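Local structure of nucleosome assembly protein 1, putative (Plasmodium falciparum, 3FS3) at residues F162-A165 against F169-N172. The protein probably acts as a histone chaperone of the nucleosome assembly protein family, binding histones and chromatin in the malaria parasite. Sequence-based numbering, arbitrary orientation.
Sequences FYFA and FFSN
The backbone carbonyl of N172 meets that of A165 through a shared water: the water O lies 2.7 Å from N172 O, to which it donates, and 3.2 Å from A165 O in a weak bond. This water has more acceptors around it than protons to give, so the bridge is probably partial. No direct hydrogen bond joins 162-165 to 169-172, and the rest of the contact is mainly an aromatic pair. F170 drives the edge of its ring into one face of F164, with the planes at 86° and the centroids of the F164 and F170 rings 4.8 Å apart, a T-shaped stack. Atom CZ of F170 is the point of entry, 3.4 Å above the F164 plane and over its centre; its nearest atom is F164 CG, at 3.5 Å. The neighbouring CE1 of F170 leans on the root of the same side chain, 4.0 Å from F164 CB. With CG between the backbone N and carbonyl carbon (chi1 54°), the F170 ring brings its end nearer to the strand; N172 O lies at its edge, in plane. L140 and L175 from the adjoining strands also touch F164, while I136 of helix 131-137 and I200 pack on F170, so the aromatic pair is buried. N172 turns its amide elsewhere, to the backbone of V199 and D201. The arrangement is that of a beta hairpin whose loop, between strands 158-164 and 174-181, folds back on the end of strand 158-164 in the four-stranded sheet of the NAP fold.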
# COMPACT_ATOMS: atom_id res chain seq x y z
N PHE A 162 -5.32 -0.84 -24.07
CA PHE A 162 -6.54 -0.14 -24.44
C PHE A 162 -6.88 -0.53 -25.89
O PHE A 162 -6.19 -0.14 -26.83
CB PHE A 162 -6.31 1.37 -24.33
CG PHE A 162 -5.97 1.83 -22.93
CD1 PHE A 162 -6.92 2.46 -22.14
CD2 PHE A 162 -4.71 1.58 -22.40
CE1 PHE A 162 -6.62 2.85 -20.83
CE2 PHE A 162 -4.39 1.96 -21.09
CZ PHE A 162 -5.36 2.60 -20.31
N TYR A 163 -7.94 -1.32 -26.04
CA TYR A 163 -8.36 -1.78 -27.36
C TYR A 163 -9.37 -0.82 -27.97
O TYR A 163 -10.38 -0.49 -27.35
CB TYR A 163 -8.97 -3.19 -27.24
CG TYR A 163 -7.97 -4.22 -26.74
CD1 TYR A 163 -7.38 -5.13 -27.63
CD2 TYR A 163 -7.60 -4.27 -25.40
CE1 TYR A 163 -6.42 -6.05 -27.18
CE2 TYR A 163 -6.66 -5.18 -24.95
CZ TYR A 163 -6.07 -6.06 -25.84
OH TYR A 163 -5.10 -6.93 -25.38
N PHE A 164 -9.09 -0.39 -29.19
CA PHE A 164 -9.97 0.56 -29.87
C PHE A 164 -10.55 -0.01 -31.15
O PHE A 164 -9.89 -0.74 -31.89
CB PHE A 164 -9.19 1.83 -30.22
CG PHE A 164 -8.84 2.68 -29.03
CD1 PHE A 164 -9.68 3.72 -28.64
CD2 PHE A 164 -7.67 2.45 -28.32
CE1 PHE A 164 -9.35 4.53 -27.57
CE2 PHE A 164 -7.33 3.26 -27.24
CZ PHE A 164 -8.17 4.30 -26.86
N ALA A 165 -11.81 0.32 -31.42
CA ALA A 165 -12.45 -0.12 -32.64
C ALA A 165 -11.88 0.78 -33.73
O ALA A 165 -11.27 1.81 -33.43
CB ALA A 165 -13.96 0.07 -32.54
N PHE A 169 -9.39 8.62 -35.72
CA PHE A 169 -8.34 9.36 -35.02
C PHE A 169 -6.94 8.76 -35.18
O PHE A 169 -5.98 9.49 -35.44
CB PHE A 169 -8.71 9.48 -33.55
CG PHE A 169 -9.97 10.25 -33.33
CD1 PHE A 169 -9.97 11.64 -33.42
CD2 PHE A 169 -11.17 9.59 -33.10
CE1 PHE A 169 -11.16 12.37 -33.28
CE2 PHE A 169 -12.36 10.30 -32.96
CZ PHE A 169 -12.35 11.70 -33.05
N PHE A 170 -6.82 7.45 -35.00
CA PHE A 170 -5.54 6.79 -35.16
C PHE A 170 -5.77 5.38 -35.66
O PHE A 170 -6.86 4.83 -35.49
CB PHE A 170 -4.73 6.79 -33.85
CG PHE A 170 -5.47 6.23 -32.67
CD1 PHE A 170 -5.76 4.87 -32.58
CD2 PHE A 170 -5.84 7.07 -31.61
CE1 PHE A 170 -6.40 4.35 -31.46
CE2 PHE A 170 -6.49 6.55 -30.48
CZ PHE A 170 -6.76 5.19 -30.41
N SER A 171 -4.76 4.79 -36.29
CA SER A 171 -4.88 3.45 -36.84
C SER A 171 -4.66 2.31 -35.85
O SER A 171 -5.14 1.20 -36.07
CB SER A 171 -3.91 3.28 -38.02
OG SER A 171 -2.57 3.53 -37.60
N ASN A 172 -3.94 2.58 -34.77
CA ASN A 172 -3.64 1.56 -33.76
C ASN A 172 -4.90 0.85 -33.31
O ASN A 172 -5.89 1.50 -32.95
CB ASN A 172 -2.98 2.19 -32.53
CG ASN A 172 -1.86 3.13 -32.88
OD1 ASN A 172 -2.09 4.24 -33.35
ND2 ASN A 172 -0.62 2.69 -32.67
O HOH W 1 -8.28 1.13 -34.21